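Triphenylmethane reductase (Citrobacter sp., PDB 2JL1) probably uses NADPH to reduce triphenylmethane dyes, an activity of interest for their bioremediation, and binds the cofactor in a Rossmann-type domain. Local coordinates at residues 144-153 with 277-286. Numbering follows the deposited sequence.
Sequences TDFFVNEGLR and LKETVKQALK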
loop_
_atom_site.group_PDB
_atom_site.type_symbol
_atom_site.label_atom_id
_atom_site.label_comp_id
_atom_site.label_asym_id
_atom_site.label_seq_id
_atom_site.Cartn_x
_atom_site.Cartn_y
_atom_site.Cartn_z
ATOM N N THR A 144 18.149 -8.509 -15.906
ATOM C CA THR A 144 19.378 -8.411 -16.709
ATOM C C THR A 144 19.012 -8.294 -18.196
ATOM O O THR A 144 19.684 -7.588 -18.947
ATOM C CB THR A 144 20.244 -9.639 -16.480
ATOM O OG1 THR A 144 20.533 -9.733 -15.088
ATOM C CG2 THR A 144 21.563 -9.580 -17.276
ATOM N N ASP A 145 17.910 -8.955 -18.587
ATOM C CA ASP A 145 17.425 -8.987 -19.992
ATOM C C ASP A 145 17.081 -7.606 -20.515
ATOM O O ASP A 145 17.096 -7.398 -21.714
ATOM C CB ASP A 145 16.158 -9.874 -20.154
ATOM C CG ASP A 145 16.190 -11.135 -19.309
ATOM O OD1 ASP A 145 16.338 -11.047 -18.077
ATOM O OD2 ASP A 145 16.012 -12.244 -19.874
ATOM N N PHE A 146 16.779 -6.664 -19.616
ATOM C CA PHE A 146 16.479 -5.285 -20.005
ATOM C C PHE A 146 17.722 -4.667 -20.633
ATOM O O PHE A 146 17.619 -3.957 -21.622
ATOM C CB PHE A 146 15.987 -4.442 -18.813
ATOM C CG PHE A 146 15.594 -3.034 -19.184
ATOM C CD1 PHE A 146 14.399 -2.792 -19.873
ATOM C CD2 PHE A 146 16.420 -1.957 -18.869
ATOM C CE1 PHE A 146 14.029 -1.499 -20.231
ATOM C CE2 PHE A 146 16.067 -0.654 -19.240
ATOM C CZ PHE A 146 14.858 -0.432 -19.917
ATOM N N PHE A 147 18.895 -5.009 -20.091
ATOM C CA PHE A 147 20.174 -4.428 -20.502
ATOM C C PHE A 147 20.970 -5.324 -21.488
ATOM O O PHE A 147 21.772 -4.848 -22.294
ATOM C CB PHE A 147 21.026 -4.178 -19.250
ATOM C CG PHE A 147 20.299 -3.435 -18.157
ATOM C CD1 PHE A 147 20.044 -2.078 -18.280
ATOM C CD2 PHE A 147 19.842 -4.104 -17.024
ATOM C CE1 PHE A 147 19.373 -1.372 -17.260
ATOM C CE2 PHE A 147 19.167 -3.413 -16.006
ATOM C CZ PHE A 147 18.916 -2.059 -16.135
ATOM N N VAL A 148 20.743 -6.628 -21.406
ATOM C CA VAL A 148 21.550 -7.587 -22.136
ATOM C C VAL A 148 20.609 -8.440 -22.977
ATOM O O VAL A 148 19.960 -9.348 -22.483
ATOM C CB VAL A 148 22.383 -8.472 -21.183
ATOM C CG1 VAL A 148 23.245 -9.454 -21.973
ATOM C CG2 VAL A 148 23.268 -7.611 -20.259
ATOM N N ASN A 149 20.550 -8.120 -24.261
ATOM C CA ASN A 149 19.597 -8.730 -25.178
ATOM C C ASN A 149 20.186 -8.564 -26.565
ATOM O O ASN A 149 21.302 -8.027 -26.692
ATOM C CB ASN A 149 18.204 -8.068 -25.060
ATOM C CG ASN A 149 18.262 -6.547 -25.139
ATOM O OD1 ASN A 149 18.724 -5.978 -26.130
ATOM N ND2 ASN A 149 17.808 -5.883 -24.084
ATOM N N GLU A 150 19.445 -9.012 -27.588
ATOM C CA GLU A 150 19.917 -8.999 -28.988
ATOM C C GLU A 150 20.267 -7.592 -29.469
ATOM O O GLU A 150 21.073 -7.423 -30.383
ATOM C CB GLU A 150 18.876 -9.650 -29.912
ATOM C CG GLU A 150 17.533 -8.882 -29.979
ATOM C CD GLU A 150 16.421 -9.641 -30.707
ATOM O OE1 GLU A 150 16.742 -10.514 -31.549
ATOM O OE2 GLU A 150 15.222 -9.355 -30.437
ATOM N N GLY A 151 19.632 -6.601 -28.849
ATOM C CA GLY A 151 19.900 -5.185 -29.071
ATOM C C GLY A 151 21.343 -4.753 -28.872
ATOM O O GLY A 151 21.755 -3.719 -29.419
ATOM N N LEU A 152 22.109 -5.521 -28.093
ATOM C CA LEU A 152 23.545 -5.269 -27.912
ATOM C C LEU A 152 24.343 -5.349 -29.219
ATOM O O LEU A 152 25.439 -4.812 -29.295
ATOM C CB LEU A 152 24.163 -6.203 -26.863
ATOM C CG LEU A 152 23.905 -5.859 -25.373
ATOM C CD1 LEU A 152 24.791 -6.707 -24.548
ATOM C CD2 LEU A 152 24.181 -4.374 -25.072
ATOM N N ARG A 153 23.790 -6.006 -30.238
ATOM C CA ARG A 153 24.393 -6.035 -31.586
ATOM C C ARG A 153 24.623 -4.632 -32.104
ATOM O O ARG A 153 25.608 -4.373 -32.791
ATOM C CB ARG A 153 23.515 -6.812 -32.575
ATOM C CG ARG A 153 23.566 -8.303 -32.354
ATOM C CD ARG A 153 22.469 -9.036 -33.115
ATOM N NE ARG A 153 22.760 -10.470 -33.174
ATOM C CZ ARG A 153 22.261 -11.398 -32.348
ATOM N NH1 ARG A 153 21.408 -11.081 -31.373
ATOM N NH2 ARG A 153 22.613 -12.665 -32.518
ATOM N N LEU A 277 27.224 -13.221 -15.940
ATOM C CA LEU A 277 26.844 -12.197 -16.928
ATOM C C LEU A 277 27.347 -12.548 -18.331
ATOM O O LEU A 277 26.635 -12.365 -19.323
ATOM C CB LEU A 277 27.371 -10.827 -16.494
ATOM C CG LEU A 277 26.943 -9.587 -17.288
ATOM C CD1 LEU A 277 25.394 -9.377 -17.249
ATOM C CD2 LEU A 277 27.671 -8.407 -16.667
ATOM N N LYS A 278 28.573 -13.068 -18.408
ATOM C CA LYS A 278 29.171 -13.422 -19.708
ATOM C C LYS A 278 28.341 -14.463 -20.467
ATOM O O LYS A 278 28.203 -14.363 -21.689
ATOM C CB LYS A 278 30.627 -13.902 -19.559
ATOM C CG LYS A 278 31.348 -13.947 -20.909
ATOM C CD LYS A 278 32.748 -14.549 -20.852
ATOM C CE LYS A 278 33.686 -13.714 -20.010
ATOM N NZ LYS A 278 33.867 -12.321 -20.539
ATOM N N GLU A 279 27.807 -15.454 -19.754
ATOM C CA GLU A 279 26.911 -16.470 -20.348
ATOM C C GLU A 279 25.625 -15.850 -20.890
ATOM O O GLU A 279 25.127 -16.242 -21.945
ATOM C CB GLU A 279 26.601 -17.592 -19.340
ATOM C CG GLU A 279 25.592 -18.666 -19.809
ATOM C CD GLU A 279 26.026 -19.507 -21.036
ATOM O OE1 GLU A 279 27.169 -19.360 -21.562
ATOM O OE2 GLU A 279 25.200 -20.355 -21.471
ATOM N N THR A 280 25.097 -14.857 -20.173
ATOM C CA THR A 280 23.904 -14.149 -20.634
ATOM C C THR A 280 24.230 -13.323 -21.875
ATOM O O THR A 280 23.431 -13.269 -22.807
ATOM C CB THR A 280 23.270 -13.296 -19.481
ATOM O OG1 THR A 280 22.973 -14.168 -18.374
ATOM C CG2 THR A 280 21.985 -12.630 -19.938
ATOM N N VAL A 281 25.400 -12.684 -21.894
ATOM C CA VAL A 281 25.822 -11.920 -23.081
ATOM C C VAL A 281 25.955 -12.867 -24.294
ATOM O O VAL A 281 25.481 -12.556 -25.396
ATOM C CB VAL A 281 27.134 -11.101 -22.837
ATOM C CG1 VAL A 281 27.684 -10.524 -24.137
ATOM C CG2 VAL A 281 26.896 -9.966 -21.810
ATOM N N LYS A 282 26.565 -14.033 -24.082
ATOM C CA LYS A 282 26.731 -14.993 -25.175
ATOM C C LYS A 282 25.393 -15.429 -25.742
ATOM O O LYS A 282 25.235 -15.478 -26.958
ATOM C CB LYS A 282 27.542 -16.211 -24.764
ATOM C CG LYS A 282 29.008 -15.947 -24.550
ATOM C CD LYS A 282 29.722 -17.278 -24.371
ATOM C CE LYS A 282 31.026 -17.136 -23.630
ATOM N NZ LYS A 282 31.738 -18.455 -23.630
ATOM N N GLN A 283 24.446 -15.753 -24.858
ATOM C CA GLN A 283 23.099 -16.162 -25.260
ATOM C C GLN A 283 22.397 -15.055 -26.036
ATOM O O GLN A 283 21.801 -15.309 -27.085
ATOM C CB GLN A 283 22.252 -16.540 -24.037
ATOM C CG GLN A 283 22.604 -17.877 -23.402
ATOM C CD GLN A 283 22.032 -18.036 -22.001
ATOM O OE1 GLN A 283 21.243 -17.204 -21.532
ATOM N NE2 GLN A 283 22.427 -19.104 -21.319
ATOM N N ALA A 284 22.473 -13.829 -25.526
ATOM C CA ALA A 284 21.807 -12.675 -26.143
ATOM C C ALA A 284 22.252 -12.463 -27.590
ATOM O O ALA A 284 21.459 -12.084 -28.450
ATOM C CB ALA A 284 22.066 -11.409 -25.329
ATOM N N LEU A 285 23.536 -12.704 -27.834
ATOM C CA LEU A 285 24.134 -12.511 -29.141
ATOM C C LEU A 285 24.236 -13.796 -29.947
ATOM O O LEU A 285 24.650 -13.754 -31.098
ATOM C CB LEU A 285 25.541 -11.966 -28.983
ATOM C CG LEU A 285 25.776 -10.615 -28.348
ATOM C CD1 LEU A 285 27.272 -10.446 -28.322
ATOM C CD2 LEU A 285 25.090 -9.501 -29.132
ATOM N N LYS A 286 23.864 -14.921 -29.338
ATOM C CA LYS A 286 24.232 -16.270 -29.813
ATOM C C LYS A 286 25.700 -16.351 -30.298
ATOM O O LYS A 286 25.980 -16.728 -31.442
ATOM C CB LYS A 286 23.216 -16.836 -30.817
ATOM C CG LYS A 286 22.646 -15.839 -31.826
ATOM C CD LYS A 286 21.286 -16.272 -32.372
ATOM C CE LYS A 286 20.158 -16.030 -31.362
ATOM N NZ LYS A 286 18.852 -16.522 -31.885
#
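Val148 packs against the helix 277-285, its CG1 meeting Val281 CG2 at 3.7 Å, with the two side chains crossing at about a right angle. CG1 stands anti to the backbone N (chi1 -179°), a setting that also brings it near the CG2 of Thr280 and the CB of Ala284; the other branch, CG2, turns to Leu277 CD1. One turn earlier, Thr144 CG2 touches the same Leu277 CD1 at 3.8 Å, while Thr144 OG1 hydrogen-bonds Ser172 OG and a glycerol that probably comes from the crystallisation liquor. The small Ala284 lets the backbones draw close: its CB rests 3.6 Å from Asn149 C, and its carbonyl O receives a CA-H...O contact from Glu150. At the C-terminal end of the helix, Arg153 and Leu285 run past each other in opposite directions, with Arg153 CG 3.8 Å from Leu285 CD2. The guanidinium lies with one face over Leu285 CA and its edge toward Lys286 CG; NH1 gives a weak hydrogen bond to Ala284 O (3.1 Å). Lys286, with positive phi, closes that end in a Schellman motif. Behind the contact, Asn149 ND2 reaches back to Asp145 O (2.9 Å, nearly straight at 169°), tying the turn to the short helix 144-147. Leu209 of helix 206-217 packs on both Val148 and Val281, and Leu213 on Leu285. The arrangement joins the segment following strand 135-140, just beyond the NADP-binding Ala141 and Tyr143, to the C-terminal helix, as part of the smaller region that in NmrA-like, atypical short-chain dehydrogenase/reductase proteins accompanies the Rossmann domain and probably borders the substrate site.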